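Local coordinates for hypothetical protein, IPT/TIG domain protein (Bacteroides ovatus, PDB 4HW6) that is of unknown function but probably serves as an auxiliary carbohydrate-binding protein in nutrient uptake, with an IPT/TIG domain joined to a six-bladed beta-propeller, at residues V36-R41 against E67-I72; N45-V50 against A59-V64; E18-E23 against V82-V87; T12-K17 against E93-V98. All blocks are in the same frame, centred on the assembly; numbering follows the deposited sequence. Where two conformers were deposited one is given.

Interaction 1 (V36-R41 against E67-I72)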
loop_
_atom_site.group_PDB
_atom_site.type_symbol
_atom_site.label_atom_id
_atom_site.label_comp_id
_atom_site.label_asym_id
_atom_site.label_seq_id
_atom_site.Cartn_x
_atom_site.Cartn_y
_atom_site.Cartn_z
ATOM N N VAL A 36 -9.034 -17.874 -25.727
ATOM C CA VAL A 36 -10.462 -17.624 -25.748
ATOM C C VAL A 36 -10.964 -17.727 -27.177
ATOM O O VAL A 36 -10.421 -17.080 -28.078
ATOM C CB VAL A 36 -10.789 -16.228 -25.217
ATOM C CG1 VAL A 36 -12.286 -16.014 -25.192
ATOM C CG2 VAL A 36 -10.188 -16.033 -23.830
ATOM N N VAL A 37 -12.009 -18.522 -27.373
ATOM C CA VAL A 37 -12.699 -18.567 -28.653
ATOM C C VAL A 37 -13.881 -17.610 -28.588
ATOM O O VAL A 37 -14.719 -17.718 -27.685
ATOM C CB VAL A 37 -13.150 -19.996 -29.026
ATOM C CG1 VAL A 37 -13.870 -19.987 -30.376
ATOM C CG2 VAL A 37 -11.938 -20.914 -29.059
ATOM N N VAL A 38 -13.921 -16.655 -29.519
ATOM C CA VAL A 38 -15.024 -15.697 -29.604
ATOM C C VAL A 38 -15.917 -16.102 -30.779
ATOM O O VAL A 38 -15.405 -16.430 -31.853
ATOM C CB VAL A 38 -14.470 -14.258 -29.746
ATOM C CG1 VAL A 38 -15.604 -13.245 -29.858
ATOM C CG2 VAL A 38 -13.537 -13.947 -28.565
ATOM N N TYR A 39 -17.241 -16.117 -30.573
ATOM C CA TYR A 39 -18.190 -16.594 -31.583
ATOM C C TYR A 39 -19.085 -15.433 -31.988
ATOM O O TYR A 39 -19.399 -14.575 -31.167
ATOM C CB TYR A 39 -19.084 -17.716 -31.034
ATOM C CG TYR A 39 -18.364 -18.975 -30.631
ATOM C CD1 TYR A 39 -18.156 -20.011 -31.538
ATOM C CD2 TYR A 39 -17.898 -19.134 -29.337
ATOM C CE1 TYR A 39 -17.490 -21.170 -31.163
ATOM C CE2 TYR A 39 -17.236 -20.282 -28.951
ATOM C CZ TYR A 39 -17.034 -21.299 -29.862
ATOM O OH TYR A 39 -16.362 -22.434 -29.435
ATOM N N GLY A 40 -19.501 -15.409 -33.243
ATOM C CA GLY A 40 -20.431 -14.386 -33.696
ATOM C C GLY A 40 -20.576 -14.377 -35.196
ATOM O O GLY A 40 -20.581 -15.441 -35.821
ATOM N N ARG A 41 -20.716 -13.184 -35.773
ATOM C CA ARG A 41 -20.880 -13.061 -37.226
ATOM C C ARG A 41 -19.969 -11.999 -37.821
ATOM O O ARG A 41 -19.769 -10.943 -37.224
ATOM C CB ARG A 41 -22.330 -12.701 -37.616
ATOM C CG ARG A 41 -23.435 -13.503 -36.937
ATOM C CD ARG A 41 -24.393 -14.102 -37.956
ATOM N NE ARG A 41 -23.825 -15.324 -38.533
ATOM C CZ ARG A 41 -24.321 -15.984 -39.580
ATOM N NH1 ARG A 41 -23.711 -17.090 -40.006
ATOM N NH2 ARG A 41 -25.413 -15.548 -40.210
ATOM N N GLU A 67 -17.144 -16.938 -38.376
ATOM C CA GLU A 67 -18.118 -16.984 -37.285
ATOM C C GLU A 67 -17.458 -17.314 -35.949
ATOM O O GLU A 67 -18.135 -17.410 -34.924
ATOM C CB GLU A 67 -19.217 -18.004 -37.587
ATOM C CG GLU A 67 -20.043 -17.684 -38.828
ATOM C CD GLU A 67 -19.318 -17.976 -40.139
ATOM O OE1 GLU A 67 -18.649 -19.033 -40.242
ATOM O OE2 GLU A 67 -19.427 -17.157 -41.081
ATOM N N SER A 68 -16.138 -17.483 -35.961
ATOM C CA SER A 68 -15.367 -17.582 -34.728
ATOM C C SER A 68 -13.955 -17.049 -34.928
ATOM O O SER A 68 -13.485 -16.889 -36.052
ATOM C CB SER A 68 -15.288 -19.026 -34.226
ATOM O OG SER A 68 -14.525 -19.822 -35.116
ATOM N N LEU A 69 -13.296 -16.759 -33.812
ATOM C CA LEU A 69 -11.869 -16.456 -33.813
ATOM C C LEU A 69 -11.291 -16.969 -32.502
ATOM O O LEU A 69 -12.021 -17.146 -31.520
ATOM C CB LEU A 69 -11.612 -14.948 -34.007
ATOM C CG LEU A 69 -12.111 -13.955 -32.948
ATOM C CD1 LEU A 69 -11.174 -13.961 -31.733
ATOM C CD2 LEU A 69 -12.192 -12.536 -33.519
ATOM N N LEU A 70 -9.994 -17.260 -32.529
ATOM C CA LEU A 70 -9.245 -17.684 -31.367
ATOM C C LEU A 70 -8.263 -16.581 -31.010
ATOM O O LEU A 70 -7.493 -16.127 -31.869
ATOM C CB LEU A 70 -8.479 -18.975 -31.673
ATOM C CG LEU A 70 -7.570 -19.566 -30.585
ATOM C CD1 LEU A 70 -8.385 -20.034 -29.389
ATOM C CD2 LEU A 70 -6.734 -20.716 -31.135
ATOM N N CYS A 71 -8.282 -16.151 -29.751
ATOM C CA CYS A 71 -7.367 -15.116 -29.298
ATOM C C CYS A 71 -6.819 -15.459 -27.908
ATOM O O CYS A 71 -7.221 -16.458 -27.292
ATOM C CB CYS A 71 -8.057 -13.741 -29.322
ATOM S SG CYS A 71 -9.304 -13.553 -28.039
ATOM N N ILE A 72 -5.857 -14.663 -27.461
ATOM C CA ILE A 72 -5.205 -14.857 -26.173
ATOM C C ILE A 72 -5.545 -13.693 -25.258
ATOM O O ILE A 72 -5.300 -12.519 -25.593
ATOM C CB ILE A 72 -3.674 -14.958 -26.350
ATOM C CG1 ILE A 72 -3.320 -16.158 -27.231
ATOM C CG2 ILE A 72 -2.953 -15.077 -25.008
ATOM C CD1 ILE A 72 -1.829 -16.264 -27.496
#
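Strands 36-41 and 68-72 run antiparallel side by side in the immunoglobulin-like beta fold of the IPT/TIG domain, and their side chains alternate between two faces of the sheet. On the buried face Val38 and Leu69 lie alongside each other and point the same way. The leucine CG sits between its backbone N and carbonyl carbon (chi1 63°), which brings Leu69 CD1 to 3.9 Å from Val38 CB. Next along this face, Cys71 SG takes the same crowded position and lies 4.2 Å from Val36 CB. Phe25, Val22 and Val52, from strands 21-30 and 50-54, pack against these residues. On the partly exposed face Val37 and Leu70 cross obliquely, with Val37 CG2 3.7 Å from Leu70 CD1. The Tyr39 ring lies next to them, Val37 CG1 offset toward the rim of one of its faces, and makes a cation-pi contact with Lys24. Val36 pairs with Cys71, and Val38 with Leu69, through reciprocal backbone bonds; Val38 N meets Leu69 O nearly along the C=O axis. At the Glu67 end Gly40 N reaches Glu67 O at 2.9 Å, the N-H pointing straight (167°) but the donor standing well above the carbonyl plane.

Interaction 2 (N45-V50 against A59-V64)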
loop_
_atom_site.group_PDB
_atom_site.type_symbol
_atom_site.label_atom_id
_atom_site.label_comp_id
_atom_site.label_asym_id
_atom_site.label_seq_id
_atom_site.Cartn_x
_atom_site.Cartn_y
_atom_site.Cartn_z
ATOM N N ASN A 45 -12.110 -13.593 -42.787
ATOM C CA ASN A 45 -11.210 -14.752 -42.822
ATOM C C ASN A 45 -9.737 -14.358 -42.937
ATOM O O ASN A 45 -8.919 -15.136 -43.421
ATOM C CB ASN A 45 -11.605 -15.696 -43.966
ATOM C CG ASN A 45 -11.462 -15.057 -45.339
ATOM O OD1 ASN A 45 -10.735 -14.082 -45.511
ATOM N ND2 ASN A 45 -12.161 -15.608 -46.324
ATOM N N ASP A 46 -9.412 -13.153 -42.484
ATOM C CA ASP A 46 -8.053 -12.624 -42.549
ATOM C C ASP A 46 -7.615 -12.166 -41.160
ATOM O O ASP A 46 -8.140 -11.181 -40.631
ATOM C CB ASP A 46 -7.999 -11.462 -43.549
ATOM C CG ASP A 46 -6.581 -11.021 -43.872
ATOM O OD1 ASP A 46 -5.656 -11.322 -43.083
ATOM O OD2 ASP A 46 -6.399 -10.360 -44.917
ATOM N N VAL A 47 -6.625 -12.864 -40.596
ATOM C CA VAL A 47 -6.160 -12.614 -39.228
ATOM C C VAL A 47 -5.547 -11.218 -39.078
ATOM O O VAL A 47 -5.737 -10.546 -38.063
ATOM C CB VAL A 47 -5.117 -13.669 -38.789
ATOM C CG1 VAL A 47 -4.868 -13.581 -37.295
ATOM C CG2 VAL A 47 -5.571 -15.073 -39.166
ATOM N N SER A 48 -4.805 -10.783 -40.096
ATOM C CA SER A 48 -4.162 -9.462 -40.068
ATOM C C SER A 48 -5.165 -8.297 -40.081
ATOM O O SER A 48 -4.812 -7.174 -39.730
ATOM C CB SER A 48 -3.183 -9.319 -41.238
ATOM O OG SER A 48 -3.840 -9.505 -42.479
ATOM N N LYS A 49 -6.412 -8.568 -40.469
ATOM C CA LYS A 49 -7.437 -7.526 -40.570
ATOM C C LYS A 49 -8.423 -7.487 -39.397
ATOM O O LYS A 49 -9.245 -6.582 -39.317
ATOM C CB LYS A 49 -8.194 -7.676 -41.896
ATOM C CG LYS A 49 -7.317 -7.488 -43.129
ATOM C CD LYS A 49 -6.731 -6.083 -43.170
ATOM C CE LYS A 49 -5.955 -5.805 -44.440
ATOM N NZ LYS A 49 -5.266 -4.489 -44.325
ATOM N N VAL A 50 -8.341 -8.448 -38.483
ATOM C CA VAL A 50 -9.212 -8.447 -37.312
ATOM C C VAL A 50 -8.435 -8.018 -36.068
ATOM O O VAL A 50 -7.288 -8.430 -35.863
ATOM C CB VAL A 50 -9.884 -9.821 -37.090
ATOM C CG1 VAL A 50 -8.868 -10.854 -36.654
ATOM C CG2 VAL A 50 -11.015 -9.707 -36.066
ATOM N N ALA A 59 -5.676 -8.126 -27.723
ATOM C CA ALA A 59 -5.513 -9.563 -27.540
ATOM C C ALA A 59 -4.973 -10.137 -28.838
ATOM O O ALA A 59 -5.522 -9.879 -29.909
ATOM C CB ALA A 59 -6.845 -10.198 -27.177
ATOM N N LYS A 60 -3.891 -10.906 -28.749
ATOM C CA LYS A 60 -3.288 -11.509 -29.931
ATOM C C LYS A 60 -4.318 -12.450 -30.541
ATOM O O LYS A 60 -4.911 -13.238 -29.826
ATOM C CB LYS A 60 -2.015 -12.274 -29.561
ATOM C CG LYS A 60 -0.935 -12.270 -30.637
ATOM C CD LYS A 60 -1.204 -13.273 -31.753
ATOM C CE LYS A 60 -0.009 -13.419 -32.693
ATOM N NZ LYS A 60 1.064 -14.291 -32.143
ATOM N N VAL A 61 -4.543 -12.327 -31.846
ATOM C CA VAL A 61 -5.480 -13.166 -32.574
ATOM C C VAL A 61 -4.690 -14.267 -33.270
ATOM O O VAL A 61 -3.750 -13.981 -34.025
ATOM C CB VAL A 61 -6.267 -12.357 -33.627
ATOM C CG1 VAL A 61 -7.215 -13.265 -34.403
ATOM C CG2 VAL A 61 -7.037 -11.226 -32.964
ATOM N N ILE A 62 -5.080 -15.514 -33.010
ATOM C CA ILE A 62 -4.415 -16.694 -33.570
ATOM C C ILE A 62 -5.050 -17.177 -34.872
ATOM O O ILE A 62 -4.346 -17.521 -35.820
ATOM C CB ILE A 62 -4.421 -17.848 -32.557
ATOM C CG1 ILE A 62 -3.658 -17.428 -31.302
ATOM C CG2 ILE A 62 -3.813 -19.114 -33.168
ATOM C CD1 ILE A 62 -3.483 -18.549 -30.296
ATOM N N ASN A 63 -6.376 -17.225 -34.918
ATOM C CA ASN A 63 -7.078 -17.543 -36.164
ATOM C C ASN A 63 -8.406 -16.803 -36.217
ATOM O O ASN A 63 -8.889 -16.295 -35.189
ATOM C CB ASN A 63 -7.237 -19.073 -36.353
ATOM C CG ASN A 63 -8.256 -19.702 -35.407
ATOM O OD1 ASN A 63 -9.411 -19.283 -35.341
ATOM N ND2 ASN A 63 -7.839 -20.746 -34.699
ATOM N N VAL A 64 -8.963 -16.707 -37.417
ATOM C CA VAL A 64 -10.308 -16.176 -37.610
ATOM C C VAL A 64 -10.983 -17.018 -38.700
ATOM O O VAL A 64 -10.354 -17.358 -39.701
ATOM C CB VAL A 64 -10.291 -14.660 -37.948
ATOM C CG1 VAL A 64 -9.561 -14.388 -39.253
ATOM C CG2 VAL A 64 -11.709 -14.096 -37.987
#
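The flat groups here are two polar side chains of the loop, both pointing away from strand 59-64. Above the Asp46 carboxylate plane stands Ser48 OG, which donates to Asp46 OD1 at 2.6 Å; Ser48 N adds a weak bond to the same oxygen, so one oxygen gathers a short bond and a weak one. The amide of Asn45 is anchored through ND2 to Gly11 O. The loop meets the strand through Val47 and Val50, of which Val50 points toward it. Val47 lies alongside Val61 and Val64, each pair sliding past in opposite directions: Val47 CG1, anti to the backbone N, lies 3.7 Å from Val61 CG1, and Val47 CG2 is 4.0 Å from Val64 CG1. Val50 crosses Val61 at about a right angle, Val50 CG1 3.7 Å from Val61 CG1, so one methyl of Val61 is gripped from two directions. An alanine at Val61 would lose both gamma methyls and would probably loosen the packing of Val47 and Val50 on the strand. Val64 CG1 also presses against the loop backbone, 3.5 Å from Asp46 N. Between Val61 and Val64, Ile62 and Asn63 both face Leu70 of the next strand, a classic beta bulge in the immunoglobulin-like IPT/TIG domain.

Interaction 3 (E18-E23 against V82-V87)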
loop_
_atom_site.group_PDB
_atom_site.type_symbol
_atom_site.label_atom_id
_atom_site.label_comp_id
_atom_site.label_asym_id
_atom_site.label_seq_id
_atom_site.Cartn_x
_atom_site.Cartn_y
_atom_site.Cartn_z
ATOM N N GLU A 18 -22.720 -5.669 -43.534
ATOM C CA GLU A 18 -23.282 -6.275 -42.331
ATOM C C GLU A 18 -22.519 -5.853 -41.086
ATOM O O GLU A 18 -21.326 -5.578 -41.146
ATOM C CB GLU A 18 -23.220 -7.797 -42.427
ATOM C CG GLU A 18 -24.057 -8.408 -43.540
ATOM C CD GLU A 18 -24.121 -9.925 -43.446
ATOM O OE1 GLU A 18 -23.312 -10.529 -42.694
ATOM O OE2 GLU A 18 -24.992 -10.520 -44.117
ATOM N N GLU A 19 -23.217 -5.842 -39.954
ATOM C CA GLU A 19 -22.590 -5.526 -38.673
ATOM C C GLU A 19 -21.738 -6.695 -38.190
ATOM O O GLU A 19 -21.947 -7.842 -38.593
ATOM C CB GLU A 19 -23.655 -5.190 -37.621
ATOM C CG GLU A 19 -24.482 -3.947 -37.931
ATOM C CD GLU A 19 -23.621 -2.718 -38.224
ATOM O OE1 GLU A 19 -22.869 -2.286 -37.324
ATOM O OE2 GLU A 19 -23.697 -2.185 -39.355
ATOM N N ILE A 20 -20.759 -6.401 -37.345
ATOM C CA ILE A 20 -20.065 -7.460 -36.627
ATOM C C ILE A 20 -20.867 -7.753 -35.358
ATOM O O ILE A 20 -21.167 -6.851 -34.575
ATOM C CB ILE A 20 -18.617 -7.075 -36.304
ATOM C CG1 ILE A 20 -17.801 -7.013 -37.591
ATOM C CG2 ILE A 20 -18.000 -8.061 -35.317
ATOM C CD1 ILE A 20 -16.408 -6.441 -37.404
ATOM N N VAL A 21 -21.235 -9.014 -35.176
ATOM C CA VAL A 21 -21.981 -9.445 -33.999
ATOM C C VAL A 21 -21.063 -10.325 -33.165
ATOM O O VAL A 21 -20.423 -11.234 -33.692
ATOM C CB VAL A 21 -23.242 -10.239 -34.378
ATOM C CG1 VAL A 21 -24.056 -10.554 -33.132
ATOM C CG2 VAL A 21 -24.075 -9.454 -35.389
ATOM N N VAL A 22 -20.943 -10.011 -31.881
ATOM C CA VAL A 22 -20.179 -10.844 -30.984
ATOM C C VAL A 22 -21.220 -11.508 -30.082
ATOM O O VAL A 22 -21.835 -10.845 -29.239
ATOM C CB VAL A 22 -19.132 -10.023 -30.192
ATOM C CG1 VAL A 22 -18.213 -10.959 -29.412
ATOM C CG2 VAL A 22 -18.325 -9.127 -31.139
ATOM N N GLU A 23 -21.458 -12.800 -30.311
ATOM C CA GLU A 23 -22.531 -13.530 -29.633
ATOM C C GLU A 23 -22.088 -14.018 -28.272
ATOM O O GLU A 23 -22.782 -13.834 -27.279
ATOM C CB GLU A 23 -22.990 -14.727 -30.471
ATOM N N VAL A 82 -15.622 -7.466 -24.526
ATOM C CA VAL A 82 -15.007 -8.190 -25.627
ATOM C C VAL A 82 -15.466 -7.496 -26.906
ATOM O O VAL A 82 -16.659 -7.501 -27.228
ATOM C CB VAL A 82 -15.422 -9.669 -25.598
ATOM C CG1 VAL A 82 -14.937 -10.410 -26.842
ATOM C CG2 VAL A 82 -14.919 -10.337 -24.320
ATOM N N LYS A 83 -14.514 -6.867 -27.599
ATOM C CA LYS A 83 -14.770 -6.070 -28.797
ATOM C C LYS A 83 -13.969 -6.645 -29.960
ATOM O O LYS A 83 -12.766 -6.890 -29.840
ATOM C CB LYS A 83 -14.367 -4.606 -28.567
ATOM C CG LYS A 83 -14.616 -3.653 -29.729
ATOM C CD LYS A 83 -14.329 -2.218 -29.315
ATOM C CE LYS A 83 -14.454 -1.253 -30.485
ATOM N NZ LYS A 83 -14.228 0.169 -30.092
ATOM N N VAL A 84 -14.646 -6.844 -31.084
ATOM C CA VAL A 84 -14.023 -7.349 -32.300
ATOM C C VAL A 84 -14.215 -6.309 -33.389
ATOM O O VAL A 84 -15.340 -5.845 -33.623
ATOM C CB VAL A 84 -14.663 -8.678 -32.747
ATOM C CG1 VAL A 84 -14.065 -9.152 -34.072
ATOM C CG2 VAL A 84 -14.488 -9.738 -31.657
ATOM N N SER A 85 -13.118 -5.961 -34.050
ATOM C CA SER A 85 -13.112 -4.980 -35.129
ATOM C C SER A 85 -12.465 -5.570 -36.371
ATOM O O SER A 85 -11.531 -6.380 -36.276
ATOM C CB SER A 85 -12.309 -3.751 -34.701
ATOM O OG SER A 85 -12.898 -3.112 -33.575
ATOM N N VAL A 86 -12.932 -5.137 -37.538
ATOM C CA VAL A 86 -12.291 -5.494 -38.804
ATOM C C VAL A 86 -11.845 -4.200 -39.478
ATOM O O VAL A 86 -12.613 -3.241 -39.548
ATOM C CB VAL A 86 -13.231 -6.316 -39.714
ATOM C CG1 VAL A 86 -12.699 -6.375 -41.137
ATOM C CG2 VAL A 86 -13.406 -7.722 -39.151
ATOM N N VAL A 87 -10.596 -4.170 -39.946
ATOM C CA VAL A 87 -10.031 -2.992 -40.610
ATOM C C VAL A 87 -9.917 -3.239 -42.115
ATOM O O VAL A 87 -9.863 -4.387 -42.554
ATOM C CB VAL A 87 -8.634 -2.614 -40.051
ATOM C CG1 VAL A 87 -8.688 -2.393 -38.546
ATOM C CG2 VAL A 87 -7.601 -3.678 -40.380
#
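Apolar packing carries this contact: Ile20 and Val22 from one segment meet alternate valines, Val82, Val84 and Val86, from the other, and all five are buried. Ile20 works through two branches. CG1 stands anti to the carbonyl carbon and the chain continues extended (chi2 171°), carrying Ile20 CD1 down onto Val86, 3.7 Å from Val86 CG2; the two side chains cross obliquely. The other branch, Ile20 CG2, is anti to the backbone N and lies over the backbone of strand 82-87, 3.9 Å from Val84 O.

Val22 divides its two methyls in the same way. Val22 CG2 meets Val84 CG2 at 3.9 Å in an oblique crossing, while Val22 CG1 approaches Val82 CG1 at about a right angle, at the longer distance of 4.2 Å. The three valines of strand 82-87 share one rotamer, with CG1 anti to the backbone N, yet Val84 and Val86 are met at CG2 and Val82 at CG1, because Val22 and Ile20 reach them from different positions along the strand.

Such face-to-face packing across the interior is the hallmark of the immunoglobulin-like beta sandwich to which IPT/TIG domains belong: the CA atoms of Val22 and Val84 stand 7.2 Å apart, too far for backbone pairing. Val38 from strand 35-41 touches both Val22 and Val84, and Phe43 adds its side chain beside Ile20.

The backbone hydrogen bonds of the two segments go to their own neighbours. Val21 pairs with Arg41 and Glu23 with Tyr39 on one side of the packing; on the other, Val84 pairs with Gly97 and Lys83 with Thr53.

Interaction 4 (T12-K17 against E93-V98)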
loop_
_atom_site.group_PDB
_atom_site.type_symbol
_atom_site.label_atom_id
_atom_site.label_comp_id
_atom_site.label_asym_id
_atom_site.label_seq_id
_atom_site.Cartn_x
_atom_site.Cartn_y
_atom_site.Cartn_z
ATOM N N THR A 12 -15.939 -17.533 -44.019
ATOM C CA THR A 12 -16.634 -16.521 -44.834
ATOM C C THR A 12 -15.855 -15.193 -44.920
ATOM O O THR A 12 -15.366 -14.701 -43.901
ATOM C CB THR A 12 -18.028 -16.191 -44.254
ATOM O OG1 THR A 12 -18.595 -17.362 -43.654
ATOM C CG2 THR A 12 -18.959 -15.663 -45.347
ATOM N N PRO A 13 -15.735 -14.612 -46.135
ATOM C CA PRO A 13 -15.125 -13.280 -46.278
ATOM C C PRO A 13 -15.949 -12.186 -45.583
ATOM O O PRO A 13 -17.181 -12.283 -45.514
ATOM C CB PRO A 13 -15.100 -13.050 -47.800
ATOM C CG PRO A 13 -15.261 -14.393 -48.413
ATOM C CD PRO A 13 -16.060 -15.211 -47.445
ATOM N N PHE A 14 -15.269 -11.166 -45.062
ATOM C CA PHE A 14 -15.933 -10.042 -44.403
ATOM C C PHE A 14 -16.922 -9.349 -45.355
ATOM O O PHE A 14 -16.599 -9.099 -46.510
ATOM C CB PHE A 14 -14.885 -9.040 -43.904
ATOM C CG PHE A 14 -15.473 -7.797 -43.313
ATOM C CD1 PHE A 14 -16.107 -7.834 -42.084
ATOM C CD2 PHE A 14 -15.402 -6.589 -43.996
ATOM C CE1 PHE A 14 -16.660 -6.685 -41.543
ATOM C CE2 PHE A 14 -15.952 -5.440 -43.459
ATOM C CZ PHE A 14 -16.583 -5.489 -42.231
ATOM N N ASN A 15 -18.131 -9.076 -44.866
ATOM C CA ASN A 15 -19.155 -8.375 -45.640
ATOM C C ASN A 15 -19.323 -6.970 -45.064
ATOM O O ASN A 15 -19.842 -6.820 -43.953
ATOM C CB ASN A 15 -20.489 -9.125 -45.591
ATOM C CG ASN A 15 -21.549 -8.506 -46.499
ATOM O OD1 ASN A 15 -21.465 -7.330 -46.883
ATOM N ND2 ASN A 15 -22.555 -9.302 -46.853
ATOM N N PRO A 16 -18.893 -5.937 -45.816
ATOM C CA PRO A 16 -18.945 -4.570 -45.272
ATOM C C PRO A 16 -20.363 -4.002 -45.101
ATOM O O PRO A 16 -20.542 -2.985 -44.432
ATOM C CB PRO A 16 -18.134 -3.751 -46.285
ATOM C CG PRO A 16 -18.147 -4.542 -47.547
ATOM C CD PRO A 16 -18.300 -5.987 -47.167
ATOM N N LYS A 17 -21.362 -4.659 -45.688
ATOM C CA LYS A 17 -22.743 -4.251 -45.500
ATOM C C LYS A 17 -23.294 -4.633 -44.141
ATOM O O LYS A 17 -24.247 -4.014 -43.674
ATOM C CB LYS A 17 -23.641 -4.884 -46.556
ATOM C CG LYS A 17 -23.294 -4.489 -47.977
ATOM C CD LYS A 17 -24.142 -5.262 -48.977
ATOM C CE LYS A 17 -25.625 -5.146 -48.676
ATOM N NZ LYS A 17 -26.482 -5.560 -49.832
ATOM N N GLU A 93 -10.687 1.285 -39.392
ATOM C CA GLU A 93 -11.750 0.407 -38.896
ATOM C C GLU A 93 -12.992 0.529 -39.772
ATOM O O GLU A 93 -13.482 1.627 -40.011
ATOM C CB GLU A 93 -12.092 0.762 -37.445
ATOM C CG GLU A 93 -13.195 -0.076 -36.810
ATOM C CD GLU A 93 -13.445 0.310 -35.355
ATOM O OE1 GLU A 93 -12.566 0.062 -34.498
ATOM O OE2 GLU A 93 -14.522 0.868 -35.066
ATOM N N LEU A 94 -13.482 -0.612 -40.255
ATOM C CA LEU A 94 -14.693 -0.664 -41.068
ATOM C C LEU A 94 -15.921 -0.899 -40.193
ATOM O O LEU A 94 -16.942 -0.217 -40.343
ATOM C CB LEU A 94 -14.564 -1.779 -42.108
ATOM C CG LEU A 94 -13.605 -1.452 -43.255
ATOM C CD1 LEU A 94 -13.298 -2.706 -44.058
ATOM C CD2 LEU A 94 -14.197 -0.357 -44.133
ATOM N N LYS A 95 -15.816 -1.882 -39.294
ATOM C CA LYS A 95 -16.895 -2.240 -38.375
ATOM C C LYS A 95 -16.314 -2.722 -37.050
ATOM O O LYS A 95 -15.183 -3.194 -36.986
ATOM C CB LYS A 95 -17.750 -3.387 -38.934
ATOM C CG LYS A 95 -18.496 -3.133 -40.222
ATOM C CD LYS A 95 -19.729 -2.276 -40.027
ATOM C CE LYS A 95 -20.462 -2.107 -41.342
ATOM N NZ LYS A 95 -21.763 -1.423 -41.146
ATOM N N SER A 96 -17.122 -2.632 -36.004
ATOM C CA SER A 96 -16.809 -3.265 -34.748
ATOM C C SER A 96 -18.095 -3.665 -34.054
ATOM O O SER A 96 -19.151 -3.085 -34.282
ATOM C CB SER A 96 -16.004 -2.330 -33.849
ATOM O OG SER A 96 -16.797 -1.230 -33.449
ATOM N N GLY A 97 -17.986 -4.676 -33.209
ATOM C CA GLY A 97 -19.083 -5.120 -32.365
ATOM C C GLY A 97 -18.536 -5.442 -30.989
ATOM O O GLY A 97 -17.341 -5.713 -30.839
ATOM N N VAL A 98 -19.407 -5.370 -29.987
ATOM C CA VAL A 98 -19.052 -5.736 -28.617
ATOM C C VAL A 98 -20.100 -6.716 -28.090
ATOM O O VAL A 98 -21.293 -6.577 -28.361
ATOM C CB VAL A 98 -18.979 -4.512 -27.673
ATOM C CG1 VAL A 98 -18.276 -4.881 -26.368
ATOM C CG2 VAL A 98 -18.253 -3.350 -28.339
#
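An Asx turn in the loop before strand 21-30 meets a classic beta bulge in strand 93-98. In the turn Asn15 OD1 accepts from Lys17 N at 2.9 Å, the donor standing above the plane of the amide carbonyl. In the bulge Leu94 and Lys95 both face Val86, and both side chains are turned to the incoming loop. Phe14 holds CG anti to its backbone N (chi1 175°), which directs the ring at the strand with its far end leading. Phe14 CZ meets the aliphatic part of Lys95 at 3.6 Å from Lys95 CG, which lies in the ring plane at the edge, the two side chains crossing at about a right angle. Beside it, Phe14 CE2 is 3.9 Å from Leu94 CD1. An alanine in place of Phe14 would remove the whole ring and would probably leave this loop poorly held against the bulge. Further out, Lys95 bends at chi2 (-76°), so that Lys95 CE passes Pro16 O at 3.2 Å. Its ammonium goes in a salt bridge to Glu19 OE2, a little further along the same loop. Asn15 N donates to Asn42 OD1. Phe14 also touches Ile20, Asn42 and Val86, the last on the neighbouring strand 82-87; strand 93-98 is an outermost strand of the sheet within the chain.

How the interactions relate
All four contacts lie at one end of the chain, around the eight-stranded sheet of the IPT/TIG part, with centres about 38 to 44 Å from the centre of the chain. They nest along the sequence: interaction 4 encloses 3, which encloses 1, which encloses 2. Interactions 1 and 2 (centres about 9 Å apart) are joined where strand 57-64 (interaction 2) pairs with strand 68-72 (interaction 1). Interaction 3 reaches interaction 1 through strands 21-30 and 35-41, their centres about 10 Å apart. Interactions 3 and 4, about 6 Å apart, meet where strands 82-87 and 93-98 pair. Thr12 OG1 hydrogen-bonded to Glu67 OE2 links 4 to 1. Together they tie the N-terminal loop and successive strands into one compact domain beside the propeller.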